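Local coordinates for protein Isomerase/lactonizing enzyme (Agrobacterium fabrum str. C58, PDB 2NQL) that is of unknown function but belongs to the enolase superfamily, with a barrel domain of the TIM type that holds a sodium ion, at residues 153-159 against 338-344; 181-187 against 209-215; 328-332 against 365-369. One frame throughout, in Å; residues are numbered along the deposited sequence.

Contact 1. Residues 153-159 against 338-344; sequences FPAYVSG and KGHEFQH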
loop_
_atom_site.group_PDB
_atom_site.type_symbol
_atom_site.label_atom_id
_atom_site.label_comp_id
_atom_site.label_asym_id
_atom_site.label_seq_id
_atom_site.Cartn_x
_atom_site.Cartn_y
_atom_site.Cartn_z
ATOM N N PHE A 153 12.914 14.144 25.721
ATOM C CA PHE A 153 13.710 12.934 25.494
ATOM C C PHE A 153 14.835 13.223 24.514
ATOM O O PHE A 153 14.829 14.291 23.882
ATOM C CB PHE A 153 12.833 11.736 25.025
ATOM C CG PHE A 153 11.823 12.078 23.953
ATOM C CD1 PHE A 153 12.223 12.378 22.647
ATOM C CD2 PHE A 153 10.457 12.050 24.248
ATOM C CE1 PHE A 153 11.285 12.665 21.661
ATOM C CE2 PHE A 153 9.512 12.316 23.263
ATOM C CZ PHE A 153 9.927 12.634 21.966
ATOM N N PRO A 154 15.831 12.312 24.416
ATOM C CA PRO A 154 16.973 12.568 23.547
ATOM C C PRO A 154 16.646 12.718 22.067
ATOM O O PRO A 154 15.700 12.106 21.566
ATOM C CB PRO A 154 17.846 11.322 23.777
ATOM C CG PRO A 154 17.514 10.921 25.160
ATOM C CD PRO A 154 16.037 11.056 25.166
ATOM N N ALA A 155 17.442 13.538 21.394
ATOM C CA ALA A 155 17.329 13.759 19.962
ATOM C C ALA A 155 18.692 13.521 19.322
ATOM O O ALA A 155 19.718 13.927 19.882
ATOM C CB ALA A 155 16.848 15.177 19.704
ATOM N N TYR A 156 18.721 12.828 18.183
ATOM C CA TYR A 156 19.964 12.669 17.431
ATOM C C TYR A 156 19.955 13.468 16.154
ATOM O O TYR A 156 18.910 13.613 15.501
ATOM C CB TYR A 156 20.318 11.201 17.177
ATOM C CG TYR A 156 19.534 10.470 16.107
ATOM C CD1 TYR A 156 19.937 10.518 14.756
ATOM C CD2 TYR A 156 18.398 9.723 16.431
ATOM C CE1 TYR A 156 19.238 9.835 13.779
ATOM C CE2 TYR A 156 17.689 9.012 15.439
ATOM C CZ TYR A 156 18.111 9.082 14.129
ATOM O OH TYR A 156 17.432 8.411 13.142
ATOM N N VAL A 157 21.131 13.971 15.795
ATOM C CA VAL A 157 21.305 14.794 14.606
ATOM C C VAL A 157 21.277 13.952 13.339
ATOM O O VAL A 157 21.995 12.952 13.190
ATOM C CB VAL A 157 22.627 15.621 14.662
ATOM C CG1 VAL A 157 22.778 16.490 13.427
ATOM C CG2 VAL A 157 22.628 16.495 15.881
ATOM N N SER A 158 20.439 14.383 12.410
ATOM C CA SER A 158 20.352 13.721 11.145
ATOM C C SER A 158 20.501 14.805 10.083
ATOM O O SER A 158 19.957 15.914 10.215
ATOM C CB SER A 158 18.978 13.063 11.047
ATOM O OG SER A 158 18.907 12.188 9.952
ATOM N N GLY A 159 21.253 14.495 9.040
ATOM C CA GLY A 159 21.377 15.420 7.914
ATOM C C GLY A 159 22.691 16.145 8.089
ATOM O O GLY A 159 22.849 16.944 9.019
ATOM N N LYS A 338 14.137 5.281 23.168
ATOM C CA LYS A 338 15.503 5.698 23.469
ATOM C C LYS A 338 15.803 7.143 23.075
ATOM O O LYS A 338 16.689 7.778 23.642
ATOM C CB LYS A 338 16.511 4.727 22.872
ATOM C CG LYS A 338 16.394 3.312 23.460
ATOM C CD LYS A 338 16.824 3.288 24.935
ATOM C CE LYS A 338 16.809 1.893 25.525
ATOM N NZ LYS A 338 15.407 1.436 25.843
ATOM N N GLY A 339 15.047 7.653 22.111
ATOM C CA GLY A 339 15.187 9.021 21.616
ATOM C C GLY A 339 14.556 9.094 20.230
ATOM O O GLY A 339 13.736 8.235 19.871
ATOM N N HIS A 340 14.931 10.094 19.449
ATOM C CA HIS A 340 14.124 10.511 18.284
ATOM C C HIS A 340 15.002 11.238 17.269
ATOM O O HIS A 340 15.881 12.043 17.625
ATOM C CB HIS A 340 12.969 11.386 18.786
ATOM C CG HIS A 340 11.803 11.511 17.844
ATOM N ND1 HIS A 340 11.894 12.110 16.601
ATOM C CD2 HIS A 340 10.495 11.167 18.004
ATOM C CE1 HIS A 340 10.698 12.122 16.032
ATOM N NE2 HIS A 340 9.833 11.545 16.857
ATOM N N GLU A 341 14.794 10.931 15.992
ATOM C CA GLU A 341 15.474 11.674 14.929
ATOM C C GLU A 341 15.143 13.170 14.971
ATOM O O GLU A 341 13.997 13.561 15.237
ATOM C CB GLU A 341 15.160 11.064 13.567
ATOM C CG GLU A 341 16.043 11.581 12.439
ATOM C CD GLU A 341 15.867 10.801 11.150
ATOM O OE1 GLU A 341 14.921 10.017 11.058
ATOM O OE2 GLU A 341 16.671 10.968 10.227
ATOM N N PHE A 342 16.179 13.981 14.755
ATOM C CA PHE A 342 16.059 15.427 14.676
ATOM C C PHE A 342 16.671 15.938 13.361
ATOM O O PHE A 342 17.877 15.831 13.112
ATOM C CB PHE A 342 16.718 16.080 15.917
ATOM C CG PHE A 342 16.797 17.594 15.869
ATOM C CD1 PHE A 342 15.645 18.393 15.756
ATOM C CD2 PHE A 342 18.038 18.233 15.989
ATOM C CE1 PHE A 342 15.733 19.794 15.752
ATOM C CE2 PHE A 342 18.118 19.653 15.992
ATOM C CZ PHE A 342 16.977 20.417 15.859
ATOM N N GLN A 343 15.803 16.476 12.511
ATOM C CA GLN A 343 16.203 17.074 11.247
ATOM C C GLN A 343 16.309 18.570 11.445
ATOM O O GLN A 343 15.354 19.304 11.185
ATOM C CB GLN A 343 15.149 16.779 10.176
ATOM C CG GLN A 343 15.013 15.313 9.815
ATOM C CD GLN A 343 15.824 14.953 8.597
ATOM O OE1 GLN A 343 16.860 14.291 8.698
ATOM N NE2 GLN A 343 15.365 15.397 7.430
ATOM N N HIS A 344 17.467 19.015 11.924
ATOM C CA HIS A 344 17.678 20.403 12.281
ATOM C C HIS A 344 17.311 21.387 11.165
ATOM O O HIS A 344 16.685 22.409 11.419
ATOM C CB HIS A 344 19.132 20.584 12.740
ATOM C CG HIS A 344 20.149 20.095 11.749
ATOM N ND1 HIS A 344 20.769 20.933 10.848
ATOM C CD2 HIS A 344 20.622 18.851 11.495
ATOM C CE1 HIS A 344 21.607 20.233 10.102
ATOM N NE2 HIS A 344 21.536 18.966 10.473
#

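Contact 2. Residues 181-187 against 209-215; sequences NAFKFAT and AKIAADM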
loop_
_atom_site.group_PDB
_atom_site.type_symbol
_atom_site.label_atom_id
_atom_site.label_comp_id
_atom_site.label_asym_id
_atom_site.label_seq_id
_atom_site.Cartn_x
_atom_site.Cartn_y
_atom_site.Cartn_z
ATOM N N ASN A 181 24.918 14.352 21.195
ATOM C CA ASN A 181 25.872 13.273 21.396
ATOM C C ASN A 181 25.640 12.100 20.450
ATOM O O ASN A 181 26.389 11.119 20.457
ATOM C CB ASN A 181 25.808 12.792 22.850
ATOM C CG ASN A 181 26.244 13.857 23.839
ATOM O OD1 ASN A 181 25.506 14.199 24.766
ATOM N ND2 ASN A 181 27.449 14.385 23.650
ATOM N N ALA A 182 24.586 12.203 19.645
ATOM C CA ALA A 182 24.185 11.125 18.765
ATOM C C ALA A 182 23.894 11.664 17.360
ATOM O O ALA A 182 23.348 12.765 17.204
ATOM C CB ALA A 182 22.998 10.365 19.366
ATOM N N PHE A 183 24.346 10.913 16.353
ATOM C CA PHE A 183 24.477 11.387 14.971
ATOM C C PHE A 183 24.173 10.240 14.025
ATOM O O PHE A 183 24.409 9.065 14.351
ATOM C CB PHE A 183 25.918 11.869 14.676
ATOM C CG PHE A 183 26.392 12.947 15.602
ATOM C CD1 PHE A 183 26.184 14.294 15.285
ATOM C CD2 PHE A 183 27.002 12.614 16.822
ATOM C CE1 PHE A 183 26.603 15.309 16.158
ATOM C CE2 PHE A 183 27.405 13.620 17.715
ATOM C CZ PHE A 183 27.217 14.960 17.382
ATOM N N LYS A 184 23.676 10.579 12.838
ATOM C CA LYS A 184 23.489 9.572 11.798
ATOM C C LYS A 184 23.908 10.160 10.466
ATOM O O LYS A 184 23.617 11.333 10.181
ATOM C CB LYS A 184 22.023 9.072 11.774
ATOM C CG LYS A 184 21.759 7.975 10.738
ATOM C CD LYS A 184 20.313 7.451 10.805
ATOM C CE LYS A 184 19.337 8.376 10.097
ATOM N NZ LYS A 184 17.963 7.891 10.328
ATOM N N PHE A 185 24.585 9.353 9.649
ATOM C CA PHE A 185 24.958 9.780 8.304
ATOM C C PHE A 185 24.357 8.857 7.253
ATOM O O PHE A 185 24.071 7.687 7.540
ATOM C CB PHE A 185 26.487 9.884 8.155
ATOM C CG PHE A 185 27.180 8.560 8.039
ATOM C CD1 PHE A 185 27.451 8.001 6.782
ATOM C CD2 PHE A 185 27.556 7.854 9.183
ATOM C CE1 PHE A 185 28.090 6.755 6.675
ATOM C CE2 PHE A 185 28.185 6.592 9.078
ATOM C CZ PHE A 185 28.454 6.055 7.822
ATOM N N ALA A 186 24.190 9.374 6.037
ATOM C CA ALA A 186 23.606 8.581 4.953
ATOM C C ALA A 186 24.713 8.122 4.015
ATOM O O ALA A 186 25.513 8.928 3.532
ATOM C CB ALA A 186 22.537 9.387 4.195
ATOM N N THR A 187 24.779 6.812 3.803
ATOM C CA THR A 187 25.869 6.192 3.044
ATOM C C THR A 187 26.061 6.619 1.566
ATOM O O THR A 187 27.210 6.665 1.110
ATOM C CB THR A 187 25.907 4.644 3.212
ATOM O OG1 THR A 187 24.713 4.068 2.657
ATOM C CG2 THR A 187 25.972 4.269 4.676
ATOM N N ALA A 209 30.765 9.504 21.215
ATOM C CA ALA A 209 29.629 9.873 20.318
ATOM C C ALA A 209 28.947 8.629 19.787
ATOM O O ALA A 209 29.613 7.628 19.521
ATOM C CB ALA A 209 30.128 10.699 19.159
ATOM N N LYS A 210 27.623 8.696 19.601
ATOM C CA LYS A 210 26.891 7.621 18.895
ATOM C C LYS A 210 26.796 8.001 17.425
ATOM O O LYS A 210 26.399 9.122 17.098
ATOM C CB LYS A 210 25.476 7.443 19.468
ATOM C CG LYS A 210 25.412 6.935 20.897
ATOM C CD LYS A 210 24.122 6.190 21.153
ATOM C CE LYS A 210 23.473 6.613 22.436
ATOM N NZ LYS A 210 24.156 6.019 23.606
ATOM N N ILE A 211 27.229 7.098 16.547
ATOM C CA ILE A 211 27.297 7.377 15.103
ATOM C C ILE A 211 26.655 6.206 14.360
ATOM O O ILE A 211 27.242 5.137 14.220
ATOM C CB ILE A 211 28.746 7.612 14.593
ATOM C CG1 ILE A 211 29.482 8.645 15.471
ATOM C CG2 ILE A 211 28.734 8.119 13.119
ATOM C CD1 ILE A 211 30.997 8.779 15.157
ATOM N N ALA A 212 25.446 6.437 13.860
ATOM C CA ALA A 212 24.727 5.439 13.074
ATOM C C ALA A 212 24.884 5.630 11.570
ATOM O O ALA A 212 25.152 6.746 11.081
ATOM C CB ALA A 212 23.236 5.472 13.460
ATOM N N ALA A 213 24.673 4.538 10.838
ATOM C CA ALA A 213 24.738 4.549 9.386
ATOM C C ALA A 213 23.393 4.204 8.782
ATOM O O ALA A 213 22.861 3.118 9.016
ATOM C CB ALA A 213 25.782 3.565 8.885
ATOM N N ASP A 214 22.858 5.143 8.005
ATOM C CA ASP A 214 21.685 4.862 7.179
ATOM C C ASP A 214 22.145 4.291 5.822
ATOM O O ASP A 214 22.669 5.002 4.940
ATOM C CB ASP A 214 20.806 6.117 7.038
ATOM C CG ASP A 214 19.639 5.924 6.048
ATOM O OD1 ASP A 214 19.258 4.763 5.757
ATOM O OD2 ASP A 214 19.116 6.943 5.545
ATOM N N MET A 215 21.916 2.999 5.670
ATOM C CA MET A 215 22.414 2.251 4.533
ATOM C C MET A 215 21.500 2.353 3.330
ATOM O O MET A 215 21.864 1.911 2.234
ATOM C CB MET A 215 22.628 0.795 4.924
ATOM C CG MET A 215 23.784 0.645 5.905
ATOM S SD MET A 215 24.083 -1.083 6.241
ATOM C CE MET A 215 24.943 -1.521 4.719
#

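Contact 3. Residues 328-332 against 365-369; sequences LQASS and YHLPS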
loop_
_atom_site.group_PDB
_atom_site.type_symbol
_atom_site.label_atom_id
_atom_site.label_comp_id
_atom_site.label_asym_id
_atom_site.label_seq_id
_atom_site.Cartn_x
_atom_site.Cartn_y
_atom_site.Cartn_z
ATOM N N LEU A 328 6.119 13.231 18.759
ATOM C CA LEU A 328 6.637 13.507 20.105
ATOM C C LEU A 328 5.632 13.076 21.181
ATOM O O LEU A 328 6.017 12.381 22.123
ATOM C CB LEU A 328 7.010 14.995 20.272
ATOM C CG LEU A 328 7.993 15.617 19.279
ATOM C CD1 LEU A 328 8.385 16.995 19.782
ATOM C CD2 LEU A 328 9.231 14.745 19.049
ATOM N N GLN A 329 4.369 13.477 21.029
ATOM C CA GLN A 329 3.287 13.084 21.957
ATOM C C GLN A 329 3.221 11.573 22.162
ATOM O O GLN A 329 3.274 11.083 23.301
ATOM C CB GLN A 329 1.916 13.568 21.464
ATOM C CG GLN A 329 1.697 15.086 21.408
ATOM C CD GLN A 329 1.535 15.738 22.792
ATOM O OE1 GLN A 329 1.487 15.052 23.816
ATOM N NE2 GLN A 329 1.435 17.065 22.814
ATOM N N ALA A 330 3.116 10.834 21.058
ATOM C CA ALA A 330 3.026 9.375 21.137
ATOM C C ALA A 330 4.322 8.761 21.656
ATOM O O ALA A 330 4.283 7.879 22.506
ATOM C CB ALA A 330 2.677 8.798 19.788
ATOM N N SER A 331 5.467 9.235 21.147
ATOM C CA SER A 331 6.782 8.706 21.565
ATOM C C SER A 331 6.990 8.793 23.077
ATOM O O SER A 331 7.604 7.903 23.686
ATOM C CB SER A 331 7.926 9.473 20.891
ATOM O OG SER A 331 7.930 9.256 19.495
ATOM N N SER A 332 6.482 9.870 23.664
ATOM C CA SER A 332 6.703 10.166 25.091
ATOM C C SER A 332 6.099 9.142 26.046
ATOM O O SER A 332 6.526 9.052 27.183
ATOM C CB SER A 332 6.182 11.557 25.424
ATOM O OG SER A 332 4.771 11.544 25.538
ATOM N N TYR A 365 14.532 16.872 22.618
ATOM C CA TYR A 365 13.230 17.446 22.300
ATOM C C TYR A 365 12.549 17.882 23.578
ATOM O O TYR A 365 12.619 17.180 24.589
ATOM C CB TYR A 365 12.333 16.399 21.638
ATOM C CG TYR A 365 12.547 16.266 20.163
ATOM C CD1 TYR A 365 12.057 17.240 19.278
ATOM C CD2 TYR A 365 13.205 15.156 19.635
ATOM C CE1 TYR A 365 12.211 17.109 17.900
ATOM C CE2 TYR A 365 13.352 15.007 18.252
ATOM C CZ TYR A 365 12.851 16.002 17.397
ATOM O OH TYR A 365 12.988 15.878 16.044
ATOM N N HIS A 366 11.906 19.037 23.502
ATOM C CA HIS A 366 10.986 19.539 24.523
ATOM C C HIS A 366 9.565 19.630 23.985
ATOM O O HIS A 366 9.283 20.370 23.023
ATOM C CB HIS A 366 11.439 20.930 24.975
ATOM C CG HIS A 366 12.770 20.919 25.652
ATOM N ND1 HIS A 366 12.902 20.987 27.020
ATOM C CD2 HIS A 366 14.024 20.783 25.157
ATOM C CE1 HIS A 366 14.186 20.933 27.337
ATOM N NE2 HIS A 366 14.887 20.800 26.225
ATOM N N LEU A 367 8.665 18.897 24.632
ATOM C CA LEU A 367 7.312 18.715 24.091
ATOM C C LEU A 367 6.453 19.947 24.338
ATOM O O LEU A 367 6.670 20.649 25.328
ATOM C CB LEU A 367 6.659 17.483 24.733
ATOM C CG LEU A 367 7.005 16.204 23.951
ATOM C CD1 LEU A 367 8.452 15.719 24.077
ATOM C CD2 LEU A 367 6.057 15.125 24.280
ATOM N N PRO A 368 5.437 20.186 23.478
ATOM C CA PRO A 368 4.560 21.327 23.695
ATOM C C PRO A 368 3.667 21.086 24.911
ATOM O O PRO A 368 3.555 19.935 25.373
ATOM C CB PRO A 368 3.737 21.386 22.398
ATOM C CG PRO A 368 3.716 20.004 21.923
ATOM C CD PRO A 368 5.027 19.401 22.294
ATOM N N SER A 369 3.060 22.151 25.430
ATOM C CA SER A 369 2.408 22.103 26.752
ATOM C C SER A 369 0.884 21.966 26.690
ATOM O O SER A 369 0.256 21.476 27.641
ATOM C CB SER A 369 2.768 23.337 27.561
ATOM O OG SER A 369 4.177 23.477 27.677
HETATM O O HOH W 1 0.874 19.173 24.486
#

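Contact 1. Residues 153-159 against 338-344
S158 and E341 meet across the seam where a TIM-type barrel closes, its first strand, 152-158, lying parallel to its last, 340-342. The S158 OG to E341 OE2 hydrogen bond is short, 2.6 Å, and uses the anti lone pair of OE2, turned away from OE1. A serine fits here because its hydroxyl lies close to the backbone, and the glutamate spans the remaining distance with an extended chain; its OE1 accepts the backbone N-H of A316. Y156 covers the same side chain. Its chi1 of 76°, with CG between the backbone N and the carbonyl carbon, carries the ring towards strand 340-342. E341 CA then sits over one ring face, offset to the rim and 3.9 Å from the Y156 centroid, while the E341 carboxylate is only 13° from the ring plane. Beyond the ring, Y156 OH is hydrogen-bonded to K184 NZ.

Behind these groups lie the backbone bonds of a parallel pair: Y156 N to H340 O (3.0 Å), F342 N to Y156 O (2.9 Å) and S158 N to F342 O (3.0 Å). On the face that carries A155 and F342, H340 lies near F153, the two rings nearly parallel but slid apart. The imidazole is fixed at both nitrogens, ND1 giving to E341 O and NE2 bonded to S327 OG. G339, having no side chain, lets P154 O come within 3.1 Å of its CA. At the far end, H344 begins the next helix, and its NE2 donates to G159 O at 2.8 Å, the N-H...O angle 168°, almost in the ring plane.

Contact 2. Residues 181-187 against 209-215
F185 lies over A213 and meets I211 at its ring edge, on the outer face of a parallel strand pair in the TIM-type barrel, strands 182-186 and 210-214 of a beta-alpha-beta unit joined by helix 194-205. With chi1 at 75°, CG stands between the backbone N and the carbonyl carbon, and the ring leans over the neighbouring strand. One ring face looks at A213 CA, near the rim; F185 CZ touches A213 CB at 3.8 Å, and I211 CG2 comes to the ring's edge, 4.1 Å from F185 CD2. A methyl at A213 suits a residue lying beneath so large a ring. F183 is turned differently: its chi1 of -57° places CG beside the backbone N, and K210 O lies near the ring plane at the edge, 3.6 Å from F183 CD2. Helices 194-205 and 221-231 cover this apolar face.

The residues between point into the barrel. K184 runs past A212, its CG 4.0 Å from A212 CB and its CD packed against D214 CB; a bend at chi3 then turns CE and NZ aside. The small A212 lets the lysine stem lie low along the sheet. The two charged ends stay apart, with K184 NZ 5.0 Å from D214 OD2: NZ forms a salt bridge with E240 and a hydrogen bond with Y156 OH, whereas OD2 is bonded to H216 ND1.

Six backbone bonds hold the strands in register, alternating in direction from K210 N to N181 O onward. The last, T187 N to D214 O, is 3.0 Å long and nearly straight at 178°.

Contact 3. Residues 328-332 against 365-369
Helix 322-331, one of the outer helices of the barrel, rests through residues 328-332 on the strand 364-366 and the extended chain that follows, and L328 carries most of the contact. Its CD2 methyl stands over the middle of the Y365 ring, 3.8 Å from the centroid and only 10° off the normal, a CH-pi contact. The other methyl, L328 CD1, reaches Y365 CD1 at 3.7 Å. A branched leucine suits this position because one methyl can sit over the ring while the other touches a ring carbon at its rim. Y365 is fixed from its far end by a hydrogen bond from OH to E341 O, and its ring meets that of H340 edge-to-face.

The strand 364-366 lies antiparallel to 152-158, the first strand of the TIM-type barrel, so the packing joins a hairpin after the last barrel strand to the helix before it. F153 of that first strand also touches L328 and L367. L367 packs against L328 and S332: its CG lies 3.9 Å from L328 CB, and its CD2 is 3.5 Å from L328 O and 3.7 Å from S332 CB. S332, with chi1 at 77°, turns OG back to donate to Q329 O at 2.7 Å, while its CB packs against the leucine.

Further along, Q329 bends at chi2 (-73°), bringing its amide beside the proline ring, NE2 to P368 CG 3.8 Å. The amide is bound on both ends, OE1 by R143 NH1 and NE2 to L373 O. Q329 NE2 also gives to a water at 2.7 Å, which in turn donates weakly to P368 O.

How the contacts relate
All three contacts reach one sheet, the curled wall of the barrel. Contacts 1 and 2 are neighbours, their centres 10 Å apart, joined where V157 N meets A182 O at 2.9 Å and Y156 OH meets K184 NZ at 2.9 Å. K184 ties both to the metal site of E240 and E266: its side chain lies about 4 Å from the sodium ion. Contact 3 sits on the other flank of strand 152-158, its centre 13 Å from that of contact 1, with F153 O and Y365 N 2.9 Å apart. It is remoter from the metal, the Y365 side chain about 12 Å away, and its nearest atoms are about 10 Å from contact 2.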